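Local coordinates for protein putative TetR transcriptional regulator (Rhodococcus sp., PDB 2I10) that probably binds DNA through an N-terminal helix-turn-helix domain to regulate transcription, as other TetR-family regulators do, and here carries p-nitrophenol in its ligand-binding domain, at residues Met78-Ala83 and Val87-Thr92; Gly93-Phe98 and Glu183-Ala188; Gln133-Val138 and Tyr163-Val168; Asp140-Ala145 and Thr158-Tyr163. All blocks are in the same frame, centred on the assembly; numbering follows the deposited sequence. Where two conformers were deposited one is given.

Contact 1: residues Met78-Ala83 and Val87-Thr92; sequences MVRPTA and VLDFLT
The first turns of helix 83-98 and the turn leading into it from helix 71-78 meet here, with Arg80 lying against Asp89 and Ala83 starting the helix that Val87 continues. Thr82 is the N-cap: its OG1 accepts a hydrogen bond from the backbone N of Glu85, a task suited to a short hydroxyl side chain. Ala83 O receives Val87 N in the ordinary helical bond of 2.9 Å, and Val87 CG2 rests 3.5 Å from that same Ala83 O. On the side facing Phe90, the selenomethionine Met78 swings its flexible end back toward the helix, so that its CE comes within 4.3 Å of Phe90 CB. At the exposed margin, Arg80 is folded at chi2 (-46°) and chi3 (-78°), which brings its chain across the Asp89 carboxylate at about a right angle. Arg80 CG lies 3.6 Å from Asp89 CG, and Arg80 NH1 is 3.1 Å from Asp89 OD1. That oxygen sits over a face of the guanidinium, toward its rim, and the two planes are 60° apart, making this a salt bridge of charges without an N-H aimed at the oxygen. Arg80 NH2 has its stronger partner in Glu85 OE2. A lysine in place of Asp89 would probably set a second positive charge beside Arg80 and leave the guanidinium to be held mainly by Glu85. With the stronger pairing supplied by Glu85, Asp89 is likely to contribute chiefly electrostatic attraction, while Met78 CE and Phe90 CB make the apolar contact.

Contact 2: residues Gly93-Phe98 and Glu183-Ala188; sequences GRVEVF and ELTAAA
Val95 of helix 83-98 presses both its methyl groups against helix 181-192, and all the contact between the two segments is by van der Waals packing within the all-helical C-terminal domain of the TetR family. The axes of the two short segments run 155° apart, close to antiparallel, and approach to 9.5 Å. Among the apolar touches, Val95 CG1 meets Leu184 CB at 3.9 Å, while Val95 CG2 reaches the methyl CB of Ala188 at 3.8 Å; Leu184 and Ala188 are one turn apart, and the branched valine spreads across that spacing. With chi1 at 168°, CG1 stands opposite the backbone N and turns to the Leu184 end. The closest touch on a polar atom is Val95 CG1 against Thr185 OG1, 3.5 Å away; that hydroxyl is bonded to Arg181 O of its own helix, which lets it lie beside a hydrocarbon. Ala188, having only a methyl, lets the helices come close. An alanine at Val95 would probably open a gap beside Leu184 and Ala188, since both methyl groups that reach them would be gone. Helix 157-177 lies alongside both partners, taking Phe98 on Ser172 and Ala175, and Leu184 on Glu174 and Ala175, whereas Ala186 and Ala187 face Ala159 of the second subunit.

Contact 3: residues Gln133-Val138 and Tyr163-Val168; sequences QMRQTV and YVMAAV
The axes of segments 133-138 and 163-168 make an angle of 127° between their N-to-C directions, with a closest approach of 10.5 Å, wide enough for long side chains to interleave around Met134, Arg135 and Met165. The pair belongs to the all-helical ligand-binding domain of the TetR fold, joining helix 121-148 to helix 157-177. The two selenomethionines slide past each other in opposite directions, Met134 CE ending 3.7 Å from Met165 CG; unbranched, flexible chains suit such a wide separation between steeply inclined helices. Further along, Val138 CG1 and Val164 CB face each other more loosely at 4.5 Å, while Val164 also packs on Val87 of helix 83-98. Arg135 plays a double part. Its chain runs straight through chi1 (-168°) and chi2 (-179°), so that its methylenes pass across the selenium of Met165 at a slant, and then bends at chi3 so that the charged end leaves the apolar layer. There NE forms a salt bridge with Glu132, and the side chain lies about 4 Å from the bound p-nitrophenol. Arginine thus serves both the core, through its hydrocarbon part, and the pocket, through its head. The methylene nearest the selenium is Arg135 CG, 3.5 Å from Met165 SE.

Contact 4: residues Asp140-Ala145 and Thr158-Tyr163; sequences DRFEKA and TALARY. With NPO (p-nitrophenol), chain C.
Phe142 and Leu160 cross at about a right angle, the aromatic ring of helix 121-148 meeting the branched end of a leucine on helix 157-177, within the helical ligand-binding domain. Leu160 CD2 lies over a ring face, 4.1 Å from the centroid of the Phe142 ring and 27° off the normal, a CH-pi contact. The ring's leading corner does most of the touching, with Phe142 CE2 3.5 Å from Leu160 CG. Phe142 CE2 is also 3.6 Å from Ala161 N, which lies at the edge of the ring, in its plane. With chi1 at -72°, CG lies beside the backbone N and the ring projects toward the neighbouring helix. The small Ala161 lets the ring edge slip in beside the backbone, while a flat phenylalanine can offer a face to one residue and an edge to the next. Ala83 and Val87 of helix 83-98 also pack on Phe142.

Arg162 points the other way, toward p-nitrophenol. The ligand lies at the edge of its guanidinium, with NPO C5 in the plane, although an approach of 2.8 Å from Arg162 NH2 to NPO C6 makes the exact placement doubtful. Glu174 and Glu183 of the second subunit form salt bridges with Arg162. Within 158-163, Leu160 and Ala161 pack inward on Phe142, while Arg162 faces the pocket and the second subunit, whose acidic partners probably offset its charge, close as it lies to the like-charged Arg131.

All four contacts lie in the helical ligand-binding part of the chain. Contact 1 closes first along the sequence; contact 2 then spans a long loop that encloses contact 3, which in turn encloses contact 4. Contacts 1 and 2 share helix 83-98, with centres 13 Å apart, whereas contacts 3 and 4 both join helix 121-148 to helix 157-177, with centres 8 Å apart, and share Tyr163. Contact 1 touches each of the others, as where Val87 meets Val164. Contacts 2 and 4, with centres 21 Å apart (nearest atoms about 6 Å), do not touch, yet both reach the second subunit. The p-nitrophenol pocket and the dimer interface thus appear to share a helical core.

Contact 1: residues Met78-Ala83 and Val87-Thr92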
loop_
_atom_site.group_PDB
_atom_site.type_symbol
_atom_site.label_atom_id
_atom_site.label_comp_id
_atom_site.label_asym_id
_atom_site.label_seq_id
_atom_site.Cartn_x
_atom_site.Cartn_y
_atom_site.Cartn_z
HETATM N N MSE B 78 -10.203 -19.082 -2.089
HETATM C CA MSE B 78 -10.821 -19.559 -0.846
HETATM C C MSE B 78 -11.217 -21.040 -0.911
HETATM O O MSE B 78 -11.436 -21.653 0.131
HETATM C CB MSE B 78 -12.027 -18.690 -0.470
HETATM C CG MSE B 78 -11.678 -17.228 -0.158
HETATM SE SE MSE B 78 -10.433 -16.967 1.362
HETATM C CE MSE B 78 -8.777 -16.826 0.376
ATOM N N VAL B 79 -11.288 -21.596 -2.133
ATOM C CA VAL B 79 -11.681 -22.994 -2.374
ATOM C C VAL B 79 -10.595 -23.998 -1.963
ATOM O O VAL B 79 -10.867 -25.169 -1.805
ATOM C CB VAL B 79 -12.189 -23.199 -3.846
ATOM C CG1 VAL B 79 -12.408 -24.655 -4.173
ATOM C CG2 VAL B 79 -13.503 -22.481 -4.037
ATOM N N ARG B 80 -9.381 -23.544 -1.730
ATOM C CA ARG B 80 -8.328 -24.415 -1.227
ATOM C C ARG B 80 -8.734 -25.043 0.107
ATOM O O ARG B 80 -9.473 -24.431 0.883
ATOM C CB ARG B 80 -6.990 -23.657 -1.081
ATOM C CG ARG B 80 -6.476 -22.958 -2.364
ATOM C CD ARG B 80 -6.533 -23.811 -3.630
ATOM N NE ARG B 80 -5.454 -24.795 -3.720
ATOM C CZ ARG B 80 -4.595 -24.899 -4.747
ATOM N NH1 ARG B 80 -4.665 -24.082 -5.802
ATOM N NH2 ARG B 80 -3.651 -25.837 -4.728
ATOM N N PRO B 81 -8.228 -26.273 0.379
ATOM C CA PRO B 81 -8.679 -27.113 1.481
ATOM C C PRO B 81 -8.369 -26.630 2.897
ATOM O O PRO B 81 -8.941 -27.156 3.829
ATOM C CB PRO B 81 -7.939 -28.443 1.230
ATOM C CG PRO B 81 -7.468 -28.361 -0.183
ATOM C CD PRO B 81 -7.183 -26.948 -0.416
ATOM N N THR B 82 -7.433 -25.690 3.061
ATOM C CA THR B 82 -7.114 -25.112 4.386
ATOM C C THR B 82 -7.088 -23.601 4.251
ATOM O O THR B 82 -6.937 -23.078 3.145
ATOM C CB THR B 82 -5.736 -25.611 5.001
ATOM O OG1 THR B 82 -4.637 -25.249 4.154
ATOM C CG2 THR B 82 -5.713 -27.147 5.251
ATOM N N ALA B 83 -7.301 -22.914 5.370
ATOM C CA ALA B 83 -7.202 -21.447 5.447
ATOM C C ALA B 83 -5.795 -20.977 5.050
ATOM O O ALA B 83 -5.653 -20.003 4.291
ATOM C CB ALA B 83 -7.538 -20.979 6.860
ATOM N N VAL B 87 -5.119 -18.529 1.806
ATOM C CA VAL B 87 -4.368 -17.276 1.924
ATOM C C VAL B 87 -3.054 -17.264 1.098
ATOM O O VAL B 87 -2.770 -16.265 0.407
ATOM C CB VAL B 87 -4.204 -16.915 3.388
ATOM C CG1 VAL B 87 -3.157 -15.779 3.600
ATOM C CG2 VAL B 87 -5.618 -16.538 3.970
ATOM N N LEU B 88 -2.303 -18.370 1.158
ATOM C CA LEU B 88 -1.097 -18.552 0.369
ATOM C C LEU B 88 -1.338 -18.369 -1.145
ATOM O O LEU B 88 -0.616 -17.597 -1.812
ATOM C CB LEU B 88 -0.436 -19.909 0.669
ATOM C CG LEU B 88 0.706 -20.259 -0.296
ATOM C CD1 LEU B 88 1.996 -19.503 0.022
ATOM C CD2 LEU B 88 1.000 -21.742 -0.269
ATOM N N ASP B 89 -2.322 -19.107 -1.666
ATOM C CA ASP B 89 -2.803 -19.024 -3.035
ATOM C C ASP B 89 -3.163 -17.585 -3.370
ATOM O O ASP B 89 -2.714 -17.033 -4.355
ATOM C CB ASP B 89 -4.108 -19.804 -3.092
ATOM C CG ASP B 89 -4.178 -20.805 -4.190
ATOM O OD1 ASP B 89 -3.382 -21.795 -4.114
ATOM O OD2 ASP B 89 -5.082 -20.641 -5.083
ATOM N N PHE B 90 -4.012 -16.982 -2.549
ATOM C CA PHE B 90 -4.400 -15.607 -2.765
ATOM C C PHE B 90 -3.214 -14.617 -2.838
ATOM O O PHE B 90 -3.123 -13.768 -3.757
ATOM C CB PHE B 90 -5.356 -15.136 -1.698
ATOM C CG PHE B 90 -5.917 -13.807 -2.002
ATOM C CD1 PHE B 90 -6.581 -13.600 -3.224
ATOM C CD2 PHE B 90 -5.760 -12.747 -1.127
ATOM C CE1 PHE B 90 -7.075 -12.345 -3.558
ATOM C CE2 PHE B 90 -6.268 -11.503 -1.447
ATOM C CZ PHE B 90 -6.919 -11.294 -2.654
ATOM N N LEU B 91 -2.320 -14.718 -1.870
ATOM C CA LEU B 91 -1.211 -13.743 -1.777
ATOM C C LEU B 91 -0.224 -13.877 -2.910
ATOM O O LEU B 91 0.171 -12.855 -3.512
ATOM C CB LEU B 91 -0.501 -13.786 -0.405
ATOM C CG LEU B 91 -1.276 -13.357 0.821
ATOM C CD1 LEU B 91 -0.341 -13.469 2.089
ATOM C CD2 LEU B 91 -1.926 -11.957 0.696
ATOM N N THR B 92 0.182 -15.115 -3.232
ATOM C CA THR B 92 1.067 -15.354 -4.376
ATOM C C THR B 92 0.423 -15.022 -5.762
ATOM O O THR B 92 1.105 -14.573 -6.686
ATOM C CB THR B 92 1.595 -16.814 -4.432
ATOM O OG1 THR B 92 0.495 -17.718 -4.595
ATOM C CG2 THR B 92 2.396 -17.187 -3.202
#

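Contact 2: residues Gly93-Phe98 and Glu183-Ala188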
loop_
_atom_site.group_PDB
_atom_site.type_symbol
_atom_site.label_atom_id
_atom_site.label_comp_id
_atom_site.label_asym_id
_atom_site.label_seq_id
_atom_site.Cartn_x
_atom_site.Cartn_y
_atom_site.Cartn_z
ATOM N N GLY B 93 -0.873 -15.269 -5.899
ATOM C CA GLY B 93 -1.638 -14.877 -7.083
ATOM C C GLY B 93 -1.656 -13.359 -7.286
ATOM O O GLY B 93 -1.526 -12.879 -8.410
ATOM N N ARG B 94 -1.797 -12.615 -6.186
ATOM C CA ARG B 94 -1.803 -11.161 -6.221
ATOM C C ARG B 94 -0.450 -10.679 -6.660
ATOM O O ARG B 94 -0.353 -9.757 -7.464
ATOM C CB ARG B 94 -2.167 -10.531 -4.871
ATOM C CG ARG B 94 -3.652 -10.539 -4.461
ATOM C CD ARG B 94 -4.550 -10.982 -5.595
ATOM N NE ARG B 94 -5.128 -9.876 -6.316
ATOM C CZ ARG B 94 -5.686 -9.972 -7.515
ATOM N NH1 ARG B 94 -5.732 -11.135 -8.166
ATOM N NH2 ARG B 94 -6.193 -8.887 -8.066
ATOM N N VAL B 95 0.601 -11.298 -6.149
ATOM C CA VAL B 95 1.957 -10.914 -6.528
ATOM C C VAL B 95 2.175 -11.121 -8.048
ATOM O O VAL B 95 2.853 -10.334 -8.686
ATOM C CB VAL B 95 3.049 -11.656 -5.689
ATOM C CG1 VAL B 95 4.438 -11.459 -6.305
ATOM C CG2 VAL B 95 3.079 -11.139 -4.240
ATOM N N GLU B 96 1.630 -12.189 -8.621
ATOM C CA GLU B 96 1.641 -12.359 -10.059
ATOM C C GLU B 96 0.922 -11.186 -10.767
ATOM O O GLU B 96 1.484 -10.600 -11.677
ATOM C CB GLU B 96 1.021 -13.703 -10.484
ATOM C CG GLU B 96 1.625 -15.001 -9.820
ATOM C CD GLU B 96 0.759 -16.304 -10.092
ATOM O OE1 GLU B 96 -0.503 -16.212 -10.234
ATOM O OE2 GLU B 96 1.341 -17.415 -10.142
ATOM N N VAL B 97 -0.308 -10.867 -10.369
ATOM C CA VAL B 97 -1.045 -9.737 -10.952
ATOM C C VAL B 97 -0.286 -8.396 -10.799
ATOM O O VAL B 97 -0.150 -7.659 -11.771
ATOM C CB VAL B 97 -2.505 -9.615 -10.422
ATOM C CG1 VAL B 97 -3.114 -8.254 -10.777
ATOM C CG2 VAL B 97 -3.360 -10.709 -11.005
ATOM N N PHE B 98 0.242 -8.130 -9.609
ATOM C CA PHE B 98 0.904 -6.852 -9.267
ATOM C C PHE B 98 2.194 -6.620 -10.043
ATOM O O PHE B 98 2.632 -5.461 -10.274
ATOM C CB PHE B 98 1.294 -6.858 -7.800
ATOM C CG PHE B 98 0.148 -6.885 -6.856
ATOM C CD1 PHE B 98 -1.119 -6.490 -7.251
ATOM C CD2 PHE B 98 0.355 -7.257 -5.540
ATOM C CE1 PHE B 98 -2.157 -6.492 -6.367
ATOM C CE2 PHE B 98 -0.658 -7.222 -4.636
ATOM C CZ PHE B 98 -1.925 -6.860 -5.050
ATOM N N GLU B 183 11.627 -12.174 -5.337
ATOM C CA GLU B 183 11.718 -11.680 -3.977
ATOM C C GLU B 183 10.325 -11.401 -3.370
ATOM O O GLU B 183 10.073 -11.707 -2.189
ATOM C CB GLU B 183 12.547 -10.414 -3.983
ATOM C CG GLU B 183 12.835 -9.843 -2.637
ATOM C CD GLU B 183 13.905 -8.777 -2.705
ATOM O OE1 GLU B 183 14.931 -9.013 -3.358
ATOM O OE2 GLU B 183 13.723 -7.716 -2.088
ATOM N N LEU B 184 9.431 -10.798 -4.148
ATOM C CA LEU B 184 8.088 -10.490 -3.645
ATOM C C LEU B 184 7.267 -11.763 -3.410
ATOM O O LEU B 184 6.495 -11.857 -2.445
ATOM C CB LEU B 184 7.345 -9.503 -4.571
ATOM C CG LEU B 184 6.359 -8.586 -3.851
ATOM C CD1 LEU B 184 7.010 -7.868 -2.663
ATOM C CD2 LEU B 184 5.707 -7.584 -4.795
ATOM N N THR B 185 7.449 -12.743 -4.290
ATOM C CA THR B 185 6.813 -14.042 -4.147
ATOM C C THR B 185 7.307 -14.733 -2.872
ATOM O O THR B 185 6.488 -15.294 -2.130
ATOM C CB THR B 185 7.085 -14.915 -5.404
ATOM O OG1 THR B 185 6.379 -14.346 -6.517
ATOM C CG2 THR B 185 6.638 -16.361 -5.181
ATOM N N ALA B 186 8.629 -14.682 -2.614
ATOM C CA ALA B 186 9.177 -15.203 -1.361
ATOM C C ALA B 186 8.561 -14.467 -0.161
ATOM O O ALA B 186 8.147 -15.097 0.800
ATOM C CB ALA B 186 10.724 -15.153 -1.342
ATOM N N ALA B 187 8.422 -13.153 -0.244
ATOM C CA ALA B 187 7.764 -12.387 0.802
ATOM C C ALA B 187 6.299 -12.801 1.053
ATOM O O ALA B 187 5.865 -12.839 2.221
ATOM C CB ALA B 187 7.844 -10.890 0.511
ATOM N N ALA B 188 5.548 -13.069 -0.022
ATOM C CA ALA B 188 4.137 -13.483 0.109
ATOM C C ALA B 188 4.020 -14.859 0.776
ATOM O O ALA B 188 3.137 -15.069 1.584
ATOM C CB ALA B 188 3.470 -13.480 -1.245
#

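Contact 3: residues Gln133-Val138 and Tyr163-Val168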
loop_
_atom_site.group_PDB
_atom_site.type_symbol
_atom_site.label_atom_id
_atom_site.label_comp_id
_atom_site.label_asym_id
_atom_site.label_seq_id
_atom_site.Cartn_x
_atom_site.Cartn_y
_atom_site.Cartn_z
ATOM N N GLN B 133 -16.202 -6.757 1.608
ATOM C CA GLN B 133 -16.544 -8.084 1.116
ATOM C C GLN B 133 -15.326 -8.977 1.175
ATOM O O GLN B 133 -15.426 -10.134 1.516
ATOM C CB GLN B 133 -17.125 -8.051 -0.318
ATOM C CG GLN B 133 -17.720 -9.386 -0.754
ATOM C CD GLN B 133 -18.696 -9.977 0.286
ATOM O OE1 GLN B 133 -19.800 -9.463 0.446
ATOM N NE2 GLN B 133 -18.273 -11.036 1.012
HETATM N N MSE B 134 -14.154 -8.434 0.850
HETATM C CA MSE B 134 -12.935 -9.215 1.007
HETATM C C MSE B 134 -12.713 -9.633 2.481
HETATM O O MSE B 134 -12.453 -10.786 2.741
HETATM C CB MSE B 134 -11.707 -8.490 0.453
HETATM C CG MSE B 134 -10.399 -9.197 0.854
HETATM SE SE MSE B 134 -8.811 -8.432 0.033
HETATM C CE MSE B 134 -8.514 -6.872 1.192
ATOM N N ARG B 135 -12.839 -8.684 3.420
ATOM C CA ARG B 135 -12.670 -8.959 4.826
ATOM C C ARG B 135 -13.636 -10.076 5.261
ATOM O O ARG B 135 -13.220 -11.034 5.883
ATOM C CB ARG B 135 -12.894 -7.697 5.688
ATOM C CG ARG B 135 -12.434 -7.867 7.146
ATOM C CD ARG B 135 -12.673 -6.609 8.015
ATOM N NE ARG B 135 -14.087 -6.538 8.279
ATOM C CZ ARG B 135 -14.681 -6.999 9.379
ATOM N NH1 ARG B 135 -16.011 -6.931 9.459
ATOM N NH2 ARG B 135 -13.961 -7.457 10.410
ATOM N N GLN B 136 -14.918 -9.934 4.915
ATOM C CA GLN B 136 -15.913 -10.941 5.268
ATOM C C GLN B 136 -15.678 -12.327 4.640
ATOM O O GLN B 136 -15.930 -13.329 5.286
ATOM C CB GLN B 136 -17.348 -10.439 4.986
ATOM C CG GLN B 136 -18.424 -11.368 5.618
ATOM C CD GLN B 136 -18.265 -11.529 7.128
ATOM O OE1 GLN B 136 -18.142 -10.523 7.849
ATOM N NE2 GLN B 136 -18.228 -12.792 7.614
ATOM N N THR B 137 -15.238 -12.363 3.378
ATOM C CA THR B 137 -14.906 -13.608 2.673
ATOM C C THR B 137 -13.753 -14.363 3.353
ATOM O O THR B 137 -13.737 -15.602 3.471
ATOM C CB THR B 137 -14.502 -13.295 1.192
ATOM O OG1 THR B 137 -15.613 -12.673 0.508
ATOM C CG2 THR B 137 -14.139 -14.556 0.458
ATOM N N VAL B 138 -12.758 -13.600 3.783
ATOM C CA VAL B 138 -11.631 -14.149 4.526
ATOM C C VAL B 138 -12.130 -14.627 5.883
ATOM O O VAL B 138 -11.831 -15.722 6.274
ATOM C CB VAL B 138 -10.454 -13.079 4.612
ATOM C CG1 VAL B 138 -9.383 -13.523 5.565
ATOM C CG2 VAL B 138 -9.855 -12.893 3.241
ATOM N N TYR B 163 -4.799 -8.693 9.319
ATOM C CA TYR B 163 -3.429 -8.903 8.911
ATOM C C TYR B 163 -3.345 -9.293 7.429
ATOM O O TYR B 163 -2.474 -8.809 6.729
ATOM C CB TYR B 163 -2.740 -9.957 9.763
ATOM C CG TYR B 163 -1.539 -10.525 9.062
ATOM C CD1 TYR B 163 -0.308 -9.872 9.110
ATOM C CD2 TYR B 163 -1.639 -11.701 8.337
ATOM C CE1 TYR B 163 0.780 -10.394 8.447
ATOM C CE2 TYR B 163 -0.557 -12.207 7.648
ATOM C CZ TYR B 163 0.654 -11.554 7.723
ATOM O OH TYR B 163 1.763 -12.091 7.063
ATOM N N VAL B 164 -4.217 -10.190 6.971
ATOM C CA VAL B 164 -4.224 -10.614 5.545
ATOM C C VAL B 164 -4.448 -9.443 4.619
ATOM O O VAL B 164 -3.836 -9.391 3.565
ATOM C CB VAL B 164 -5.288 -11.742 5.232
ATOM C CG1 VAL B 164 -5.375 -12.046 3.704
ATOM C CG2 VAL B 164 -4.950 -13.029 6.015
HETATM N N MSE B 165 -5.351 -8.527 4.999
HETATM C CA MSE B 165 -5.619 -7.326 4.222
HETATM C C MSE B 165 -4.375 -6.421 4.160
HETATM O O MSE B 165 -4.009 -5.922 3.106
HETATM C CB MSE B 165 -6.776 -6.564 4.855
HETATM C CG MSE B 165 -8.178 -7.325 4.807
HETATM SE SE MSE B 165 -9.451 -6.385 5.931
HETATM C CE MSE B 165 -9.818 -4.802 4.862
ATOM N N ALA B 166 -3.767 -6.172 5.318
ATOM C CA ALA B 166 -2.464 -5.470 5.399
ATOM C C ALA B 166 -1.403 -6.142 4.527
ATOM O O ALA B 166 -0.699 -5.476 3.755
ATOM C CB ALA B 166 -2.013 -5.382 6.872
ATOM N N ALA B 167 -1.331 -7.468 4.563
ATOM C CA ALA B 167 -0.351 -8.147 3.722
ATOM C C ALA B 167 -0.569 -7.914 2.201
ATOM O O ALA B 167 0.384 -7.636 1.463
ATOM C CB ALA B 167 -0.270 -9.665 4.055
ATOM N N VAL B 168 -1.812 -7.997 1.723
ATOM C CA VAL B 168 -2.113 -7.783 0.309
ATOM C C VAL B 168 -1.730 -6.390 -0.157
ATOM O O VAL B 168 -1.149 -6.209 -1.204
ATOM C CB VAL B 168 -3.653 -7.917 -0.007
ATOM C CG1 VAL B 168 -3.930 -7.552 -1.456
ATOM C CG2 VAL B 168 -4.149 -9.304 0.261
#

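Contact 4: residues Asp140-Ala145 and Thr158-Tyr163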
loop_
_atom_site.group_PDB
_atom_site.type_symbol
_atom_site.label_atom_id
_atom_site.label_comp_id
_atom_site.label_asym_id
_atom_site.label_seq_id
_atom_site.Cartn_x
_atom_site.Cartn_y
_atom_site.Cartn_z
ATOM N N ASP B 140 -15.162 -15.622 6.634
ATOM C CA ASP B 140 -16.004 -16.820 6.391
ATOM C C ASP B 140 -15.059 -17.976 6.231
ATOM O O ASP B 140 -15.314 -19.059 6.759
ATOM C CB ASP B 140 -16.830 -16.683 5.097
ATOM C CG ASP B 140 -18.004 -15.749 5.242
ATOM O OD1 ASP B 140 -18.387 -15.470 6.407
ATOM O OD2 ASP B 140 -18.576 -15.294 4.197
ATOM N N ARG B 141 -13.946 -17.770 5.514
ATOM C CA ARG B 141 -12.966 -18.885 5.323
ATOM C C ARG B 141 -12.365 -19.351 6.666
ATOM O O ARG B 141 -12.134 -20.561 6.874
ATOM C CB ARG B 141 -11.823 -18.509 4.370
ATOM C CG ARG B 141 -10.924 -19.665 3.884
ATOM C CD ARG B 141 -11.721 -20.778 3.194
ATOM N NE ARG B 141 -10.993 -22.035 3.003
ATOM C CZ ARG B 141 -10.912 -22.997 3.927
ATOM N NH1 ARG B 141 -11.457 -22.853 5.117
ATOM N NH2 ARG B 141 -10.294 -24.115 3.654
ATOM N N PHE B 142 -12.123 -18.383 7.555
ATOM C CA PHE B 142 -11.535 -18.639 8.878
ATOM C C PHE B 142 -12.539 -19.398 9.779
ATOM O O PHE B 142 -12.144 -20.281 10.539
ATOM C CB PHE B 142 -11.045 -17.340 9.518
ATOM C CG PHE B 142 -9.777 -16.761 8.856
ATOM C CD1 PHE B 142 -9.050 -17.494 7.928
ATOM C CD2 PHE B 142 -9.307 -15.491 9.187
ATOM C CE1 PHE B 142 -7.883 -16.994 7.366
ATOM C CE2 PHE B 142 -8.144 -15.003 8.608
ATOM C CZ PHE B 142 -7.430 -15.761 7.709
ATOM N N GLU B 143 -13.824 -19.076 9.623
ATOM C CA GLU B 143 -14.926 -19.701 10.378
ATOM C C GLU B 143 -15.056 -21.187 9.980
ATOM O O GLU B 143 -15.212 -22.070 10.854
ATOM C CB GLU B 143 -16.228 -18.914 10.168
ATOM C CG GLU B 143 -17.437 -19.485 10.856
ATOM C CD GLU B 143 -18.736 -18.817 10.452
ATOM O OE1 GLU B 143 -19.096 -18.879 9.242
ATOM O OE2 GLU B 143 -19.433 -18.275 11.350
ATOM N N LYS B 144 -14.908 -21.455 8.684
ATOM C CA LYS B 144 -14.925 -22.815 8.158
ATOM C C LYS B 144 -13.683 -23.566 8.587
ATOM O O LYS B 144 -13.766 -24.727 8.928
ATOM C CB LYS B 144 -14.993 -22.761 6.624
ATOM C CG LYS B 144 -14.671 -24.042 5.886
ATOM C CD LYS B 144 -14.778 -23.848 4.383
ATOM C CE LYS B 144 -14.444 -25.150 3.580
ATOM N NZ LYS B 144 -14.802 -26.436 4.260
ATOM N N ALA B 145 -12.510 -22.920 8.523
ATOM C CA ALA B 145 -11.296 -23.553 9.019
ATOM C C ALA B 145 -11.297 -23.903 10.510
ATOM O O ALA B 145 -10.667 -24.874 10.899
ATOM C CB ALA B 145 -10.023 -22.765 8.619
ATOM N N THR B 158 -10.589 -12.062 13.614
ATOM C CA THR B 158 -10.733 -10.662 13.294
ATOM C C THR B 158 -9.383 -9.998 13.060
ATOM O O THR B 158 -9.183 -9.310 12.042
ATOM C CB THR B 158 -11.542 -9.983 14.402
ATOM O OG1 THR B 158 -12.916 -10.344 14.220
ATOM C CG2 THR B 158 -11.458 -8.497 14.280
ATOM N N ALA B 159 -8.460 -10.186 14.016
ATOM C CA ALA B 159 -7.092 -9.770 13.864
ATOM C C ALA B 159 -6.396 -10.389 12.656
ATOM O O ALA B 159 -5.644 -9.701 11.938
ATOM C CB ALA B 159 -6.284 -10.078 15.155
ATOM N N LEU B 160 -6.594 -11.695 12.467
ATOM C CA LEU B 160 -5.923 -12.406 11.384
ATOM C C LEU B 160 -6.421 -11.972 9.981
ATOM O O LEU B 160 -5.624 -11.899 9.047
ATOM C CB LEU B 160 -6.055 -13.912 11.567
ATOM C CG LEU B 160 -5.243 -14.799 10.607
ATOM C CD1 LEU B 160 -3.733 -14.541 10.731
ATOM C CD2 LEU B 160 -5.551 -16.205 10.951
ATOM N N ALA B 161 -7.724 -11.700 9.843
ATOM C CA ALA B 161 -8.288 -11.076 8.614
ATOM C C ALA B 161 -7.669 -9.721 8.289
ATOM O O ALA B 161 -7.325 -9.449 7.157
ATOM C CB ALA B 161 -9.816 -10.918 8.733
ATOM N N ARG B 162 -7.561 -8.858 9.302
ATOM C CA ARG B 162 -6.930 -7.551 9.155
ATOM C C ARG B 162 -5.481 -7.728 8.742
ATOM O O ARG B 162 -4.976 -7.015 7.893
ATOM C CB ARG B 162 -7.054 -6.772 10.489
ATOM C CG ARG B 162 -6.740 -5.263 10.423
ATOM C CD ARG B 162 -7.695 -4.501 9.464
ATOM N NE ARG B 162 -9.067 -4.490 9.957
ATOM C CZ ARG B 162 -10.107 -3.898 9.368
ATOM N NH1 ARG B 162 -9.969 -3.266 8.200
ATOM N NH2 ARG B 162 -11.298 -3.971 9.941
ATOM N N TYR B 163 -4.799 -8.693 9.319
ATOM C CA TYR B 163 -3.429 -8.903 8.911
ATOM C C TYR B 163 -3.345 -9.293 7.429
ATOM O O TYR B 163 -2.474 -8.809 6.729
ATOM C CB TYR B 163 -2.740 -9.957 9.763
ATOM C CG TYR B 163 -1.539 -10.525 9.062
ATOM C CD1 TYR B 163 -0.308 -9.872 9.110
ATOM C CD2 TYR B 163 -1.639 -11.701 8.337
ATOM C CE1 TYR B 163 0.780 -10.394 8.447
ATOM C CE2 TYR B 163 -0.557 -12.207 7.648
ATOM C CZ TYR B 163 0.654 -11.554 7.723
ATOM O OH TYR B 163 1.763 -12.091 7.063
HETATM C C1 NPO C . -13.541 -1.652 9.696
HETATM C C2 NPO C . -13.421 -0.274 9.694
HETATM C C3 NPO C . -12.872 0.384 8.622
HETATM C C4 NPO C . -12.436 -0.319 7.539
HETATM C C5 NPO C . -12.539 -1.704 7.502
HETATM C C6 NPO C . -13.095 -2.374 8.582
HETATM O OH NPO C . -11.897 0.405 6.526
HETATM N N1 NPO C . -14.134 -2.224 10.853
HETATM O O2 NPO C . -14.560 -1.441 11.714
HETATM O O3 NPO C . -14.254 -3.442 11.022
#